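Local structure of 4'-phospho-dehydrooxetanocin synthase (Bacillus megaterium, 5UL3) at residues E129-G141 against S299-R311. The protein catalyses the oxidative ring contraction of dAMP to an oxetane aldehyde in oxetanocin A biosynthesis, as a cobalamin-dependent radical S-adenosylmethionine enzyme with a [4Fe-4S] cluster. Residues are numbered along the deposited sequence; the frame is centred on the assembly and turned at random. Where two conformers were deposited one is given.
Sequences ENFPIPRLNLSTG and SKFRGALTLETSR. With EDO (1,2-ethanediol), chain V.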
ATOM      1  N   GLU A 129     -16.928  -0.476   5.267  1.00 46.99           N
ATOM      2  CA  GLU A 129     -17.103  -1.592   6.196  1.00 52.71           C
ATOM      3  C   GLU A 129     -15.798  -2.352   6.386  1.00 58.97           C
ATOM      4  O   GLU A 129     -15.443  -2.726   7.512  1.00 53.56           O
ATOM      5  CB  GLU A 129     -18.189  -2.548   5.702  1.00 52.37           C
ATOM      6  CG  GLU A 129     -19.494  -1.887   5.338  1.00 70.09           C
ATOM      7  CD  GLU A 129     -19.567  -1.539   3.865  1.00 74.04           C
ATOM      8  OE1 GLU A 129     -20.151  -2.334   3.094  1.00 69.44           O
ATOM      9  OE2 GLU A 129     -19.025  -0.477   3.480  1.00 63.77           O
ATOM     10  N   ASN A 130     -15.064  -2.580   5.294  1.00 46.81           N
ATOM     11  CA  ASN A 130     -13.859  -3.397   5.338  1.00 51.18           C
ATOM     12  C   ASN A 130     -12.602  -2.604   5.661  1.00 54.18           C
ATOM     13  O   ASN A 130     -11.600  -3.200   6.071  1.00 52.21           O
ATOM     14  CB  ASN A 130     -13.680  -4.131   4.006  1.00 50.28           C
ATOM     15  CG  ASN A 130     -14.865  -5.015   3.674  1.00 51.63           C
ATOM     16  OD1 ASN A 130     -15.599  -5.446   4.565  1.00 55.85           O
ATOM     17  ND2 ASN A 130     -15.063  -5.287   2.391  1.00 52.74           N
ATOM     18  N   PHE A 131     -12.630  -1.282   5.501  1.00 51.79           N
ATOM     19  CA  PHE A 131     -11.466  -0.430   5.746  1.00 56.41           C
ATOM     20  C   PHE A 131     -11.940   0.824   6.457  1.00 55.18           C
ATOM     21  O   PHE A 131     -12.167   1.868   5.832  1.00 57.56           O
ATOM     22  CB  PHE A 131     -10.738  -0.106   4.437  1.00 54.24           C
ATOM     23  CG  PHE A 131     -10.311  -1.327   3.680  1.00 60.24           C
ATOM     24  CD1 PHE A 131      -9.089  -1.926   3.939  1.00 53.96           C
ATOM     25  CD2 PHE A 131     -11.147  -1.900   2.732  1.00 55.79           C
ATOM     26  CE1 PHE A 131      -8.700  -3.067   3.255  1.00 62.47           C
ATOM     27  CE2 PHE A 131     -10.767  -3.040   2.045  1.00 61.85           C
ATOM     28  CZ  PHE A 131      -9.538  -3.623   2.305  1.00 56.81           C
ATOM     29  N   PRO A 132     -12.112   0.756   7.783  1.00 57.95           N
ATOM     30  CA  PRO A 132     -12.656   1.909   8.515  1.00 57.23           C
ATOM     31  C   PRO A 132     -11.635   2.985   8.836  1.00 54.99           C
ATOM     32  O   PRO A 132     -12.044   4.127   9.090  1.00 55.55           O
ATOM     33  CB  PRO A 132     -13.198   1.285   9.819  1.00 47.34           C
ATOM     34  CG  PRO A 132     -13.069  -0.215   9.644  1.00 61.20           C
ATOM     35  CD  PRO A 132     -11.966  -0.418   8.657  1.00 56.67           C
ATOM     36  N   ILE A 133     -10.342   2.665   8.849  1.00 52.83           N
ATOM     37  CA  ILE A 133      -9.296   3.597   9.266  1.00 46.76           C
ATOM     38  C   ILE A 133      -8.583   4.095   8.011  1.00 43.89           C
ATOM     39  O   ILE A 133      -7.852   3.318   7.380  1.00 35.11           O
ATOM     40  CB  ILE A 133      -8.310   2.940  10.239  1.00 50.24           C
ATOM     41  CG1 ILE A 133      -9.047   2.425  11.485  1.00 47.93           C
ATOM     42  CG2 ILE A 133      -7.227   3.928  10.627  1.00 42.98           C
ATOM     43  CD1 ILE A 133      -9.737   3.524  12.294  1.00 52.17           C
ATOM     44  N   PRO A 134      -8.741   5.352   7.630  1.00 40.23           N
ATOM     45  CA  PRO A 134      -8.213   5.805   6.340  1.00 35.47           C
ATOM     46  C   PRO A 134      -6.700   5.992   6.363  1.00 37.48           C
ATOM     47  O   PRO A 134      -6.064   6.085   7.411  1.00 34.64           O
ATOM     48  CB  PRO A 134      -8.930   7.141   6.125  1.00 36.91           C
ATOM     49  CG  PRO A 134      -9.203   7.637   7.505  1.00 47.38           C
ATOM     50  CD  PRO A 134      -9.436   6.422   8.363  1.00 38.31           C
ATOM     51  N   ARG A 135      -6.125   6.027   5.163  1.00 25.81           N
ATOM     52  CA  ARG A 135      -4.752   6.475   4.960  1.00 26.06           C
ATOM     53  C   ARG A 135      -4.766   7.438   3.780  1.00 25.57           C
ATOM     54  O   ARG A 135      -5.570   7.293   2.856  1.00 26.85           O
ATOM     55  CB  ARG A 135      -3.776   5.314   4.677  1.00 34.16           C
ATOM     56  CG  ARG A 135      -4.102   4.578   3.394  1.00 38.32           C
ATOM     57  CD  ARG A 135      -3.236   3.327   3.144  1.00 45.43           C
ATOM     58  NE  ARG A 135      -1.976   3.522   2.411  1.00 42.76           N
ATOM     59  CZ  ARG A 135      -1.862   3.979   1.158  1.00 49.37           C
ATOM     60  NH1 ARG A 135      -2.941   4.360   0.472  1.00 39.37           N
ATOM     61  NH2 ARG A 135      -0.649   4.075   0.587  1.00 29.36           N
ATOM     62  N   LEU A 136      -3.912   8.446   3.853  1.00 24.26           N
ATOM     63  CA  LEU A 136      -3.779   9.412   2.764  1.00 24.44           C
ATOM     64  C   LEU A 136      -3.742   8.695   1.422  1.00 27.08           C
ATOM     65  O   LEU A 136      -2.908   7.806   1.200  1.00 23.70           O
ATOM     66  CB  LEU A 136      -2.506  10.227   2.973  1.00 24.84           C
ATOM     67  CG  LEU A 136      -2.172  11.264   1.886  1.00 24.29           C
ATOM     68  CD1 LEU A 136      -3.284  12.284   1.718  1.00 30.64           C
ATOM     69  CD2 LEU A 136      -0.857  11.947   2.214  1.00 28.40           C
ATOM     70  N   ASN A 137      -4.670   9.036   0.531  1.00 22.97           N
ATOM     71  CA  ASN A 137      -4.791   8.292  -0.719  1.00 24.86           C
ATOM     72  C   ASN A 137      -3.836   8.859  -1.763  1.00 25.58           C
ATOM     73  O   ASN A 137      -4.083   9.920  -2.347  1.00 21.12           O
ATOM     74  CB  ASN A 137      -6.215   8.287  -1.255  1.00 24.96           C
ATOM     75  CG  ASN A 137      -6.337   7.452  -2.528  1.00 30.31           C
ATOM     76  OD1 ASN A 137      -6.545   7.993  -3.612  1.00 25.66           O
ATOM     77  ND2 ASN A 137      -6.161   6.118  -2.403  1.00 25.60           N
ATOM     78  N   LEU A 138      -2.776   8.113  -2.047  1.00 22.77           N
ATOM     79  CA  LEU A 138      -1.800   8.554  -3.039  1.00 23.17           C
ATOM     80  C   LEU A 138      -2.303   8.367  -4.460  1.00 23.16           C
ATOM     81  O   LEU A 138      -1.890   9.111  -5.364  1.00 23.16           O
ATOM     82  CB  LEU A 138      -0.499   7.773  -2.834  1.00 21.41           C
ATOM     83  CG  LEU A 138       0.107   7.930  -1.429  1.00 21.02           C
ATOM     84  CD1 LEU A 138       1.390   7.119  -1.318  1.00 23.14           C
ATOM     85  CD2 LEU A 138       0.400   9.414  -1.118  1.00 24.06           C
ATOM     86  N   SER A 139      -3.151   7.360  -4.683  1.00 22.10           N
ATOM     87  CA  SER A 139      -3.663   7.081  -6.020  1.00 23.44           C
ATOM     88  C   SER A 139      -4.221   8.345  -6.654  1.00 24.30           C
ATOM     89  O   SER A 139      -3.881   8.694  -7.789  1.00 27.10           O
ATOM     90  CB  SER A 139      -4.744   6.005  -5.940  1.00 27.35           C
ATOM     91  OG  SER A 139      -4.302   4.909  -5.158  1.00 26.64           O
ATOM     92  N   THR A 140      -5.074   9.057  -5.913  1.00 22.64           N
ATOM     93  CA  THR A 140      -5.618  10.315  -6.398  1.00 25.39           C
ATOM     94  C   THR A 140      -4.780  11.514  -5.985  1.00 22.78           C
ATOM     95  O   THR A 140      -4.735  12.504  -6.727  1.00 22.94           O
ATOM     96  CB  THR A 140      -7.066  10.509  -5.905  1.00 24.77           C
ATOM     97  OG1 THR A 140      -7.100  10.522  -4.469  1.00 24.11           O
ATOM     98  CG2 THR A 140      -7.963   9.401  -6.440  1.00 26.60           C
ATOM     99  N   GLY A 141      -4.106  11.450  -4.830  1.00 20.11           N
ATOM    100  CA  GLY A 141      -3.355  12.603  -4.344  1.00 22.28           C
ATOM    101  C   GLY A 141      -2.191  12.994  -5.241  1.00 23.34           C
ATOM    102  O   GLY A 141      -1.893  14.181  -5.403  1.00 21.54           O
ATOM    103  N   SER A 299      -7.514  12.981   9.501  1.00 28.35           N
ATOM    104  CA  SER A 299      -7.103  13.080  10.901  1.00 30.94           C
ATOM    105  C   SER A 299      -8.287  12.898  11.842  1.00 36.91           C
ATOM    106  O   SER A 299      -8.120  12.381  12.950  1.00 35.09           O
ATOM    107  CB  SER A 299      -6.418  14.417  11.177  1.00 34.29           C
ATOM    108  OG  SER A 299      -7.350  15.463  11.390  1.00 44.57           O
ATOM    109  N   LYS A 300      -9.478  13.314  11.415  1.00 35.63           N
ATOM    110  CA  LYS A 300     -10.674  13.134  12.232  1.00 39.95           C
ATOM    111  C   LYS A 300     -11.028  11.659  12.371  1.00 43.92           C
ATOM    112  O   LYS A 300     -11.608  11.257  13.385  1.00 36.86           O
ATOM    113  CB  LYS A 300     -11.823  13.944  11.625  1.00 40.69           C
ATOM    114  CG  LYS A 300     -13.238  13.499  11.977  1.00 54.52           C
ATOM    115  CD  LYS A 300     -14.258  14.364  11.233  1.00 58.53           C
ATOM    116  CE  LYS A 300     -15.696  13.939  11.510  1.00 67.71           C
ATOM    117  NZ  LYS A 300     -16.669  14.862  10.852  1.00 77.27           N
ATOM    118  N   PHE A 301     -10.654  10.836  11.392  1.00 33.93           N
ATOM    119  CA  PHE A 301     -10.859   9.400  11.445  1.00 36.15           C
ATOM    120  C   PHE A 301      -9.631   8.660  11.960  1.00 31.38           C
ATOM    121  O   PHE A 301      -9.555   7.435  11.808  1.00 36.10           O
ATOM    122  CB  PHE A 301     -11.241   8.861  10.063  1.00 39.72           C
ATOM    123  CG  PHE A 301     -12.632   9.229   9.613  1.00 46.93           C
ATOM    124  CD1 PHE A 301     -12.966  10.543   9.325  1.00 37.70           C
ATOM    125  CD2 PHE A 301     -13.597   8.243   9.442  1.00 52.27           C
ATOM    126  CE1 PHE A 301     -14.238  10.879   8.902  1.00 46.21           C
ATOM    127  CE2 PHE A 301     -14.877   8.570   9.016  1.00 61.10           C
ATOM    128  CZ  PHE A 301     -15.197   9.894   8.749  1.00 59.07           C
ATOM    129  N   ARG A 302      -8.683   9.381  12.558  1.00 33.64           N
ATOM    130  CA  ARG A 302      -7.484   8.801  13.157  1.00 36.44           C
ATOM    131  C   ARG A 302      -6.654   8.044  12.120  1.00 40.99           C
ATOM    132  O   ARG A 302      -6.065   6.998  12.412  1.00 32.73           O
ATOM    133  CB  ARG A 302      -7.853   7.915  14.346  1.00 49.81           C
ATOM    134  CG  ARG A 302      -8.790   8.635  15.307  1.00 45.69           C
ATOM    135  CD  ARG A 302      -8.640   8.138  16.725  1.00 80.55           C
ATOM    136  NE  ARG A 302      -9.348   9.005  17.659  1.00 97.71           N
ATOM    137  CZ  ARG A 302      -9.330   8.847  18.977  1.00107.34           C
ATOM    138  NH1 ARG A 302      -8.639   7.850  19.514  1.00106.90           N
ATOM    139  NH2 ARG A 302     -10.003   9.684  19.757  1.00103.57           N
ATOM    140  N   GLY A 303      -6.594   8.602  10.905  1.00 28.44           N
ATOM    141  CA  GLY A 303      -5.911   7.982   9.783  1.00 28.00           C
ATOM    142  C   GLY A 303      -4.416   8.252   9.733  1.00 33.27           C
ATOM    143  O   GLY A 303      -3.834   8.892  10.606  1.00 31.30           O
ATOM    144  N   ALA A 304      -3.787   7.751   8.657  1.00 30.83           N
ATOM    145  CA  ALA A 304      -2.334   7.624   8.578  1.00 27.05           C
ATOM    146  C   ALA A 304      -1.729   8.429   7.429  1.00 22.95           C
ATOM    147  O   ALA A 304      -2.321   8.548   6.350  1.00 27.22           O
ATOM    148  CB  ALA A 304      -1.941   6.156   8.395  1.00 24.42           C
ATOM    149  N   LEU A 305      -0.510   8.919   7.655  1.00 24.61           N
ATOM    150  CA  LEU A 305       0.296   9.528   6.596  1.00 22.03           C
ATOM    151  C   LEU A 305       0.987   8.457   5.752  1.00 25.97           C
ATOM    152  O   LEU A 305       1.426   7.429   6.267  1.00 24.28           O
ATOM    153  CB  LEU A 305       1.363  10.433   7.200  1.00 22.30           C
ATOM    154  CG  LEU A 305       0.813  11.439   8.204  1.00 29.51           C
ATOM    155  CD1 LEU A 305       1.944  11.955   9.056  1.00 29.44           C
ATOM    156  CD2 LEU A 305       0.149  12.558   7.432  1.00 32.93           C
ATOM    157  N   THR A 306       1.084   8.726   4.449  0.50 21.12           N
ATOM    158  CA  THR A 306       1.720   7.833   3.489  0.50 22.62           C
ATOM    159  C   THR A 306       2.605   8.659   2.569  0.50 20.07           C
ATOM    160  O   THR A 306       2.474   9.881   2.482  0.50 20.18           O
ATOM    161  CB  THR A 306       0.682   7.081   2.652  0.50 23.80           C
ATOM    162  OG1 THR A 306      -0.113   8.034   1.936  0.50 22.49           O
ATOM    163  CG2 THR A 306      -0.227   6.220   3.538  0.50 17.74           C
ATOM    164  N   LEU A 307       3.515   7.973   1.874  1.00 21.50           N
ATOM    165  CA  LEU A 307       4.311   8.579   0.814  1.00 18.99           C
ATOM    166  C   LEU A 307       4.863   7.428  -0.014  1.00 21.60           C
ATOM    167  O   LEU A 307       5.129   6.354   0.524  1.00 21.19           O
ATOM    168  CB  LEU A 307       5.472   9.411   1.354  1.00 22.50           C
ATOM    169  CG  LEU A 307       6.258  10.185   0.286  1.00 26.25           C
ATOM    170  CD1 LEU A 307       5.319  11.119  -0.486  1.00 27.10           C
ATOM    171  CD2 LEU A 307       7.392  10.983   0.935  1.00 27.60           C
ATOM    172  N   GLU A 308       5.021   7.653  -1.313  1.00 20.66           N
ATOM    173  CA  GLU A 308       5.681   6.688  -2.190  1.00 24.30           C
ATOM    174  C   GLU A 308       6.981   7.328  -2.656  1.00 23.10           C
ATOM    175  O   GLU A 308       6.948   8.359  -3.341  1.00 22.84           O
ATOM    176  CB  GLU A 308       4.781   6.310  -3.371  1.00 24.80           C
ATOM    177  CG  GLU A 308       5.274   5.040  -4.140  1.00 24.44           C
ATOM    178  CD  GLU A 308       4.403   4.657  -5.343  1.00 25.94           C
ATOM    179  OE1 GLU A 308       3.835   5.564  -5.990  1.00 22.75           O
ATOM    180  OE2 GLU A 308       4.304   3.437  -5.664  1.00 23.74           O
ATOM    181  N   THR A 309       8.131   6.758  -2.268  1.00 19.21           N
ATOM    182  CA  THR A 309       9.401   7.409  -2.610  1.00 19.98           C
ATOM    183  C   THR A 309      10.061   6.779  -3.833  1.00 22.53           C
ATOM    184  O   THR A 309      11.152   7.209  -4.227  1.00 22.20           O
ATOM    185  CB  THR A 309      10.400   7.397  -1.429  1.00 19.80           C
ATOM    186  OG1 THR A 309      10.808   6.048  -1.124  1.00 24.79           O
ATOM    187  CG2 THR A 309       9.778   8.052  -0.162  1.00 20.56           C
ATOM    188  N   SER A 310       9.420   5.779  -4.425  1.00 22.83           N
ATOM    189  CA  SER A 310       9.876   5.118  -5.644  1.00 24.01           C
ATOM    190  C   SER A 310       8.709   4.329  -6.206  1.00 22.53           C
ATOM    191  O   SER A 310       7.770   3.985  -5.485  1.00 23.34           O
ATOM    192  CB  SER A 310      11.070   4.190  -5.379  1.00 19.64           C
ATOM    193  OG  SER A 310      10.688   3.083  -4.587  1.00 20.96           O
ATOM    194  N   ARG A 311       8.779   4.030  -7.503  1.00 21.18           N
ATOM    195  CA  ARG A 311       7.758   3.244  -8.175  1.00 19.62           C
ATOM    196  C   ARG A 311       8.419   2.064  -8.867  1.00 22.09           C
ATOM    197  O   ARG A 311       9.527   2.192  -9.387  1.00 24.31           O
ATOM    198  CB  ARG A 311       6.998   4.077  -9.200  1.00 21.59           C
ATOM    199  CG  ARG A 311       6.159   5.177  -8.526  1.00 21.83           C
ATOM    200  CD  ARG A 311       5.292   5.901  -9.531  1.00 22.27           C
ATOM    201  NE  ARG A 311       4.310   6.772  -8.855  1.00 22.29           N
ATOM    202  CZ  ARG A 311       3.532   7.642  -9.506  1.00 24.92           C
ATOM    203  NH1 ARG A 311       3.621   7.750 -10.829  1.00 21.03           N
ATOM    204  NH2 ARG A 311       2.679   8.412  -8.833  1.00 21.93           N
TER
HETATM  205  C1  EDO V 821      -1.043   2.175   6.505  1.00 51.12           C
HETATM  206  O1  EDO V 821      -2.246   2.136   7.291  1.00 61.29           O
HETATM  207  C2  EDO V 821      -1.207   1.319   5.249  1.00 42.55           C
HETATM  208  O2  EDO V 821      -0.330   1.800   4.226  1.00 47.69           O
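Thr306 meets Leu136 and Arg135 at the centre of this interface, where the loop leading into helix 138-149 of the cobalamin-binding Rossmann domain runs beside the first strand of the partial TIM barrel, 305-311. In the conformer described, one of two modelled for this side chain, Thr306 OG1 donates to Leu136 O at 2.9 Å, reaching the carbonyl from above its plane. With chi1 at 60°, OG1 sits between the backbone N and the carbonyl carbon, and CG2 is left to cover one face of the Arg135 guanidinium, 3.4 Å from NE. Leu138 closes in from the helix start: its CG lies 3.4 Å from Thr306 OG1, and its CD1 rests against the CB of Glu308.

Beside this packed centre the two backbones are joined by a single beta bridge between Arg135 and Ala304. Leu136 N gives a nearly straight bond of 3.0 Å to Ala304 O, whereas the bond from Ala304 N to Pro134 O, 3.1 Å long, is more bent. Thr306 N and O are buried by the contact and have no partner in the model.

The contact thins toward the solvent at Ile133 and Arg302. There Ile133 CG2 merely brushes Arg302 O at 3.7 Å, and the poorly ordered Arg302 side chain leads away. Pro134 is the firmer point at this end, its CD 3.5 Å from Phe301 CB, within the Schellman turn whose C-prime residue is Arg302.

Arg135 NE also donates to an ethanediol, probably from the crystallisation liquor, while Arg135 NH2 is hydrogen-bonded to cobalamin. Glu308 OE2 accepts from a cobalamin amide, and Glu308 OE1 is salt-bridged by Arg311 NE, which probably steadies the carboxylate. Residues that bind cobalamin thus come from both segments; the backbone bridge and the Thr306-Leu136 bond probably fix Arg135 relative to Glu308, so that both meet one cofactor.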